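PDB 6C1Z: lipid Binding Protein from Caenorhabditis elegans, which binds unsaturated fatty acids such as oleic acid, and also oleoylethanolamide, in the lysosome and carries them to the nucleus, where it activates longevity genes. Local coordinates for residues 7-15 with 113-121. Numbering follows the deposited sequence.
Sequences EFIGRWKLV and TWLENGKLL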
loop_
_atom_site.group_PDB
_atom_site.type_symbol
_atom_site.label_atom_id
_atom_site.label_comp_id
_atom_site.label_asym_id
_atom_site.label_seq_id
_atom_site.Cartn_x
_atom_site.Cartn_y
_atom_site.Cartn_z
ATOM N N GLU A 7 -3.237 5.542 15.777
ATOM C CA GLU A 7 -4.555 5.766 15.197
ATOM C C GLU A 7 -4.786 4.963 13.929
ATOM O O GLU A 7 -5.936 4.817 13.500
ATOM C CB GLU A 7 -4.741 7.263 14.925
ATOM C CG GLU A 7 -4.646 8.127 16.173
ATOM C CD GLU A 7 -4.731 9.617 15.881
ATOM O OE1 GLU A 7 -5.703 10.056 15.230
ATOM O OE2 GLU A 7 -3.806 10.337 16.299
ATOM N N PHE A 8 -3.721 4.436 13.327
ATOM C CA PHE A 8 -3.870 3.633 12.129
ATOM C C PHE A 8 -4.245 2.196 12.444
ATOM O O PHE A 8 -4.663 1.464 11.524
ATOM C CB PHE A 8 -2.549 3.626 11.356
ATOM C CG PHE A 8 -2.218 4.926 10.668
ATOM C CD1 PHE A 8 -1.656 5.996 11.380
ATOM C CD2 PHE A 8 -2.468 5.097 9.332
ATOM C CE1 PHE A 8 -1.336 7.177 10.739
ATOM C CE2 PHE A 8 -2.140 6.280 8.681
ATOM C CZ PHE A 8 -1.582 7.341 9.407
ATOM N N ILE A 9 -4.046 1.755 13.679
ATOM C CA ILE A 9 -4.205 0.338 13.997
ATOM C C ILE A 9 -5.678 -0.047 13.929
ATOM O O ILE A 9 -6.547 0.616 14.508
ATOM C CB ILE A 9 -3.597 0.041 15.371
ATOM C CG1 ILE A 9 -2.081 0.147 15.276
ATOM C CG2 ILE A 9 -4.034 -1.342 15.875
ATOM C CD1 ILE A 9 -1.377 0.162 16.580
ATOM N N GLY A 10 -5.966 -1.112 13.193
ATOM C CA GLY A 10 -7.311 -1.648 13.106
ATOM C C GLY A 10 -7.538 -2.255 11.741
ATOM O O GLY A 10 -6.599 -2.520 11.008
ATOM N N ARG A 11 -8.809 -2.439 11.408
ATOM C CA ARG A 11 -9.232 -3.063 10.171
ATOM C C ARG A 11 -10.056 -2.059 9.379
ATOM O O ARG A 11 -10.918 -1.378 9.939
ATOM C CB ARG A 11 -10.031 -4.354 10.463
ATOM C CG ARG A 11 -9.133 -5.552 10.854
ATOM C CD ARG A 11 -9.872 -6.731 11.487
ATOM N NE ARG A 11 -10.793 -7.378 10.554
ATOM C CZ ARG A 11 -10.454 -8.326 9.687
ATOM N NH1 ARG A 11 -9.203 -8.760 9.608
ATOM N NH2 ARG A 11 -11.381 -8.828 8.880
ATOM N N TRP A 12 -9.812 -1.993 8.072
ATOM C CA TRP A 12 -10.293 -0.935 7.200
ATOM C C TRP A 12 -10.835 -1.563 5.920
ATOM O O TRP A 12 -10.225 -2.490 5.374
ATOM C CB TRP A 12 -9.119 0.003 6.860
ATOM C CG TRP A 12 -8.447 0.669 8.031
ATOM C CD1 TRP A 12 -7.348 0.217 8.719
ATOM C CD2 TRP A 12 -8.813 1.919 8.644
ATOM N NE1 TRP A 12 -7.018 1.100 9.722
ATOM C CE2 TRP A 12 -7.905 2.147 9.694
ATOM C CE3 TRP A 12 -9.838 2.869 8.418
ATOM C CZ2 TRP A 12 -7.954 3.291 10.480
ATOM C CZ3 TRP A 12 -9.879 3.982 9.202
ATOM C CH2 TRP A 12 -8.957 4.181 10.225
ATOM N N LYS A 13 -11.985 -1.073 5.447
ATOM C CA LYS A 13 -12.692 -1.637 4.297
ATOM C C LYS A 13 -12.673 -0.623 3.155
ATOM O O LYS A 13 -13.012 0.548 3.359
ATOM C CB LYS A 13 -14.140 -1.973 4.667
ATOM C CG LYS A 13 -14.283 -3.060 5.715
ATOM C CD LYS A 13 -13.995 -4.426 5.158
ATOM C CE LYS A 13 -14.241 -5.485 6.210
ATOM N NZ LYS A 13 -14.225 -6.867 5.654
ATOM N N LEU A 14 -12.279 -1.062 1.950
ATOM C CA LEU A 14 -12.228 -0.134 0.820
ATOM C C LEU A 14 -13.632 0.347 0.457
ATOM O O LEU A 14 -14.534 -0.465 0.257
ATOM C CB LEU A 14 -11.597 -0.822 -0.392
ATOM C CG LEU A 14 -11.366 0.096 -1.594
ATOM C CD1 LEU A 14 -10.200 1.021 -1.370
ATOM C CD2 LEU A 14 -11.174 -0.689 -2.874
ATOM N N VAL A 15 -13.808 1.665 0.357
ATOM C CA VAL A 15 -15.060 2.257 -0.096
ATOM C C VAL A 15 -14.930 3.069 -1.380
ATOM O O VAL A 15 -15.954 3.358 -2.012
ATOM C CB VAL A 15 -15.733 3.096 1.011
ATOM C CG1 VAL A 15 -16.104 2.208 2.174
ATOM C CG2 VAL A 15 -14.826 4.219 1.466
ATOM N N THR A 113 0.055 6.592 3.166
ATOM C CA THR A 113 -1.127 6.206 3.926
ATOM C C THR A 113 -1.321 7.235 5.023
ATOM O O THR A 113 -0.407 7.519 5.789
ATOM C CB THR A 113 -0.968 4.808 4.516
ATOM O OG1 THR A 113 -0.700 3.873 3.462
ATOM C CG2 THR A 113 -2.201 4.346 5.223
ATOM N N TRP A 114 -2.534 7.778 5.104
ATOM C CA TRP A 114 -2.791 8.838 6.067
ATOM C C TRP A 114 -4.248 8.773 6.493
ATOM O O TRP A 114 -5.067 8.096 5.896
ATOM C CB TRP A 114 -2.337 10.218 5.555
ATOM C CG TRP A 114 -3.229 10.893 4.555
ATOM C CD1 TRP A 114 -4.119 11.910 4.807
ATOM C CD2 TRP A 114 -3.302 10.646 3.144
ATOM N NE1 TRP A 114 -4.746 12.272 3.651
ATOM C CE2 TRP A 114 -4.236 11.560 2.606
ATOM C CE3 TRP A 114 -2.644 9.757 2.276
ATOM C CZ2 TRP A 114 -4.577 11.575 1.257
ATOM C CZ3 TRP A 114 -2.955 9.795 0.933
ATOM C CH2 TRP A 114 -3.921 10.707 0.431
ATOM N N LEU A 115 -4.558 9.492 7.566
ATOM C CA LEU A 115 -5.907 9.537 8.129
ATOM C C LEU A 115 -6.526 10.914 7.951
ATOM O O LEU A 115 -5.862 11.940 8.126
ATOM C CB LEU A 115 -5.887 9.185 9.614
ATOM C CG LEU A 115 -5.317 7.827 10.017
ATOM C CD1 LEU A 115 -5.398 7.625 11.510
ATOM C CD2 LEU A 115 -6.045 6.713 9.297
ATOM N N GLU A 116 -7.805 10.930 7.604
ATOM C CA GLU A 116 -8.549 12.173 7.482
ATOM C C GLU A 116 -9.936 11.943 8.029
ATOM O O GLU A 116 -10.696 11.141 7.482
ATOM C CB GLU A 116 -8.642 12.643 6.038
ATOM C CG GLU A 116 -7.349 13.240 5.580
ATOM C CD GLU A 116 -7.448 13.880 4.231
ATOM O OE1 GLU A 116 -8.497 13.714 3.565
ATOM O OE2 GLU A 116 -6.453 14.513 3.830
ATOM N N ASN A 117 -10.270 12.661 9.086
ATOM C CA ASN A 117 -11.624 12.701 9.585
ATOM C C ASN A 117 -12.211 11.301 9.731
ATOM O O ASN A 117 -13.349 11.033 9.358
ATOM C CB ASN A 117 -12.487 13.607 8.705
ATOM C CG ASN A 117 -11.894 14.996 8.560
ATOM O OD1 ASN A 117 -11.602 15.646 9.556
ATOM N ND2 ASN A 117 -11.670 15.428 7.325
ATOM N N GLY A 118 -11.411 10.404 10.298
ATOM C CA GLY A 118 -11.882 9.079 10.623
ATOM C C GLY A 118 -11.717 8.060 9.523
ATOM O O GLY A 118 -11.902 6.864 9.779
ATOM N N LYS A 119 -11.358 8.483 8.320
ATOM C CA LYS A 119 -11.134 7.574 7.209
ATOM C C LYS A 119 -9.646 7.387 7.005
ATOM O O LYS A 119 -8.826 8.201 7.435
ATOM C CB LYS A 119 -11.763 8.129 5.933
ATOM C CG LYS A 119 -13.290 8.198 5.987
ATOM C CD LYS A 119 -13.888 8.494 4.618
ATOM C CE LYS A 119 -15.285 7.899 4.490
ATOM N NZ LYS A 119 -15.876 8.076 3.137
ATOM N N LEU A 120 -9.298 6.304 6.330
ATOM C CA LEU A 120 -7.923 6.039 5.945
ATOM C C LEU A 120 -7.787 6.176 4.432
ATOM O O LEU A 120 -8.594 5.618 3.671
ATOM C CB LEU A 120 -7.475 4.667 6.421
ATOM C CG LEU A 120 -6.039 4.256 6.083
ATOM C CD1 LEU A 120 -5.496 3.326 7.173
ATOM C CD2 LEU A 120 -5.987 3.569 4.742
ATOM N N LEU A 121 -6.803 6.967 4.007
ATOM C CA LEU A 121 -6.579 7.274 2.601
ATOM C C LEU A 121 -5.223 6.729 2.187
ATOM O O LEU A 121 -4.298 6.682 2.993
ATOM C CB LEU A 121 -6.669 8.793 2.311
ATOM C CG LEU A 121 -8.078 9.374 2.138
ATOM C CD1 LEU A 121 -8.870 9.285 3.418
ATOM C CD2 LEU A 121 -8.014 10.812 1.654
#
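Leu-120 lies over one face of the Trp-12 indole, with CD1 3.7 Å from the centroid of the five-membered ring in a CH-pi contact and CB 3.6 Å from CE3 over the six-membered half. CB is put there by the backbone; the leucine's CG, anti to its own backbone N (chi1 -180°), carries CD1 along the same face to the pyrrole. At the indole's far edge the Gly-118 carbonyl O lies in the ring plane, 3.6 Å from CZ3. Leu-115 serves both aromatic residues: CG sits over the centre of the Phe-8 ring, 3.8 Å from its centroid, while CD2 reaches 4.0 Å from Trp-12 CH2. In this fatty-acid-binding-protein beta-barrel, the first strand, 10-18, and the coil before it pack on the hairpin of strands 109-116 and 119-126, turned by a type I' turn from Glu-116 to Lys-119, without one cross-segment hydrogen bond, consistent with closing one end of the barrel. A local bond helps set the indole's rotation: Trp-12 NE1 donates to Phe-8 O (3.0 Å, N-H...O angle 160°), approaching from above the carbonyl plane. With the indole cut back to an alanine, Leu-120 would lose the face it packs on, a gap is likely to open beside Leu-115, and Phe-8 O would probably have to find another donor. Farther out, Phe-95 meets the Phe-8 ring edge-to-face, and Phe-135 of strand 129-137 touches both Trp-12 and Leu-120.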